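Local structure of ceramide very long chain fatty acid hydroxylase SCS7 (Saccharomyces cerevisiae, 4ZR1) at residues 78-84 against 178-182. The protein hydroxylates the very long chain fatty acid of ceramides, probably at C-2, using oxygen and electrons from cytochrome b5 at a likely dimetal centre. Residues are numbered along the deposited sequence; the frame is centred on the assembly and turned at random.
Sequences IHRPRHY and HYLPM. With ZN (zinc ion), chain D.
A zinc ligand is packed on one ring face by a second, non-coordinating histidine: the edge of His-79 (chi1 m) points at the face of His-178, T-shaped, centroids 5.1 Å apart and planes at 78°, while His-178 NE2 binds zinc at 2.3 Å. His-79 ND1 hydrogen-bonds to Val-75 O. Residues 81-83, extended, follow helix 71-78 and run past the C-terminal end of helix 164-179, with Pro-81 CA 4.5 Å from Tyr-179 CA. Leu-180 leaves helical phi/psi, and Tyr-179 O accepts a nearly linear hydrogen bond from Arg-82 N (2.8 Å, 179°). Pro-81, suited to an extended backbone, sets CB 3.7 Å from Pro-181 CG, and both prolines touch Tyr-256. Apolar contacts add to this: Ile-78 CD1 to Tyr-179 CB, 3.7 Å, and Tyr-84 CB to Leu-180 CD2, 4.0 Å. Arg-82 passes the Tyr-179 ring, NE 3.3 Å from CE1, to a salt bridge with Asp-47. With His-150, His-155, His-174 and His-254, His-178 completes one zinc site of the histidine-box dimetal centre characteristic of membrane fatty acid hydroxylases.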
loop_
_atom_site.group_PDB
_atom_site.type_symbol
_atom_site.label_atom_id
_atom_site.label_comp_id
_atom_site.label_asym_id
_atom_site.label_seq_id
_atom_site.Cartn_x
_atom_site.Cartn_y
_atom_site.Cartn_z
ATOM N N ILE A 78 13.537 4.934 0.257
ATOM C CA ILE A 78 12.140 5.030 -0.173
ATOM C C ILE A 78 11.155 4.829 0.985
ATOM O O ILE A 78 10.024 5.316 0.927
ATOM C CB ILE A 78 11.819 3.997 -1.282
ATOM C CG1 ILE A 78 10.586 4.416 -2.080
ATOM C CG2 ILE A 78 11.614 2.600 -0.692
ATOM C CD1 ILE A 78 10.780 5.663 -2.900
ATOM N N HIS A 79 11.587 4.118 2.031
ATOM C CA HIS A 79 10.734 3.850 3.188
ATOM C C HIS A 79 10.953 4.869 4.310
ATOM O O HIS A 79 10.348 4.773 5.374
ATOM C CB HIS A 79 10.968 2.432 3.723
ATOM C CG HIS A 79 10.641 1.351 2.740
ATOM N ND1 HIS A 79 11.607 0.667 2.037
ATOM C CD2 HIS A 79 9.452 0.839 2.338
ATOM C CE1 HIS A 79 11.032 -0.220 1.245
ATOM N NE2 HIS A 79 9.724 -0.133 1.403
ATOM N N ARG A 80 11.817 5.848 4.080
ATOM C CA ARG A 80 11.932 6.947 5.026
ATOM C C ARG A 80 11.095 8.096 4.485
ATOM O O ARG A 80 11.443 8.700 3.475
ATOM C CB ARG A 80 13.392 7.325 5.239
ATOM C CG ARG A 80 14.201 6.159 5.805
ATOM C CD ARG A 80 15.657 6.500 6.012
ATOM N NE ARG A 80 15.818 7.598 6.954
ATOM C CZ ARG A 80 16.993 8.032 7.391
ATOM N NH1 ARG A 80 17.055 9.045 8.248
ATOM N NH2 ARG A 80 18.106 7.446 6.969
ATOM N N PRO A 81 9.953 8.368 5.142
ATOM C CA PRO A 81 8.897 9.190 4.538
ATOM C C PRO A 81 9.224 10.671 4.386
ATOM O O PRO A 81 9.952 11.257 5.183
ATOM C CB PRO A 81 7.713 9.002 5.503
ATOM C CG PRO A 81 8.335 8.595 6.803
ATOM C CD PRO A 81 9.535 7.782 6.430
ATOM N N ARG A 82 8.672 11.266 3.338
ATOM C CA ARG A 82 8.707 12.706 3.172
ATOM C C ARG A 82 7.269 13.186 3.007
ATOM O O ARG A 82 6.336 12.384 3.038
ATOM C CB ARG A 82 9.557 13.107 1.962
ATOM C CG ARG A 82 10.567 12.064 1.514
ATOM C CD ARG A 82 11.803 12.009 2.397
ATOM N NE ARG A 82 12.670 10.898 2.013
ATOM C CZ ARG A 82 13.992 10.980 1.937
ATOM N NH1 ARG A 82 14.711 9.928 1.576
ATOM N NH2 ARG A 82 14.594 12.126 2.214
ATOM N N HIS A 83 7.089 14.490 2.836
ATOM C CA HIS A 83 5.772 15.054 2.573
ATOM C C HIS A 83 5.893 16.195 1.564
ATOM O O HIS A 83 6.668 17.131 1.765
ATOM C CB HIS A 83 5.118 15.540 3.876
ATOM C CG HIS A 83 3.680 15.930 3.721
ATOM N ND1 HIS A 83 2.700 15.033 3.347
ATOM C CD2 HIS A 83 3.059 17.124 3.870
ATOM C CE1 HIS A 83 1.539 15.658 3.276
ATOM N NE2 HIS A 83 1.728 16.926 3.592
ATOM N N TYR A 84 5.131 16.115 0.478
ATOM C CA TYR A 84 5.172 17.145 -0.564
ATOM C C TYR A 84 4.461 18.431 -0.154
ATOM O O TYR A 84 4.703 19.493 -0.724
ATOM C CB TYR A 84 4.556 16.615 -1.856
ATOM C CG TYR A 84 4.808 17.488 -3.060
ATOM C CD1 TYR A 84 6.067 17.536 -3.655
ATOM C CD2 TYR A 84 3.790 18.244 -3.619
ATOM C CE1 TYR A 84 6.310 18.335 -4.763
ATOM C CE2 TYR A 84 4.024 19.041 -4.732
ATOM C CZ TYR A 84 5.287 19.082 -5.296
ATOM O OH TYR A 84 5.527 19.873 -6.393
ATOM N N HIS A 178 5.001 4.595 0.836
ATOM C CA HIS A 178 5.884 4.725 1.993
ATOM C C HIS A 178 6.711 5.997 1.901
ATOM O O HIS A 178 7.000 6.646 2.902
ATOM C CB HIS A 178 6.802 3.512 2.111
ATOM C CG HIS A 178 6.215 2.394 2.913
ATOM N ND1 HIS A 178 6.612 2.112 4.202
ATOM C CD2 HIS A 178 5.246 1.496 2.612
ATOM C CE1 HIS A 178 5.920 1.084 4.659
ATOM N NE2 HIS A 178 5.081 0.697 3.717
ATOM N N TYR A 179 7.093 6.349 0.683
ATOM C CA TYR A 179 7.821 7.573 0.455
ATOM C C TYR A 179 6.922 8.765 0.781
ATOM O O TYR A 179 7.371 9.719 1.420
ATOM C CB TYR A 179 8.331 7.615 -0.988
ATOM C CG TYR A 179 9.309 8.725 -1.289
ATOM C CD1 TYR A 179 10.523 8.815 -0.616
ATOM C CD2 TYR A 179 9.040 9.658 -2.282
ATOM C CE1 TYR A 179 11.429 9.826 -0.902
ATOM C CE2 TYR A 179 9.938 10.676 -2.577
ATOM C CZ TYR A 179 11.129 10.758 -1.886
ATOM O OH TYR A 179 12.014 11.775 -2.185
ATOM N N LEU A 180 5.651 8.704 0.371
ATOM C CA LEU A 180 4.723 9.809 0.636
ATOM C C LEU A 180 3.354 9.400 1.199
ATOM O O LEU A 180 2.331 9.537 0.524
ATOM C CB LEU A 180 4.517 10.628 -0.631
ATOM C CG LEU A 180 5.769 11.315 -1.193
ATOM C CD1 LEU A 180 5.955 10.959 -2.654
ATOM C CD2 LEU A 180 5.674 12.816 -1.008
ATOM N N PRO A 181 3.333 8.960 2.470
ATOM C CA PRO A 181 2.185 8.442 3.230
ATOM C C PRO A 181 0.935 9.331 3.184
ATOM O O PRO A 181 -0.184 8.833 3.036
ATOM C CB PRO A 181 2.720 8.377 4.661
ATOM C CG PRO A 181 4.189 8.368 4.533
ATOM C CD PRO A 181 4.506 9.174 3.336
ATOM N N MET A 182 1.130 10.639 3.305
ATOM C CA MET A 182 0.015 11.576 3.351
ATOM C C MET A 182 -0.336 12.199 2.008
ATOM O O MET A 182 -1.036 13.204 1.971
ATOM C CB MET A 182 0.306 12.690 4.356
ATOM C CG MET A 182 0.212 12.213 5.778
ATOM S SD MET A 182 -1.417 11.502 6.086
ATOM C CE MET A 182 -0.918 10.039 7.002
HETATM ZN ZN ZN D . 3.934 -1.303 3.575
#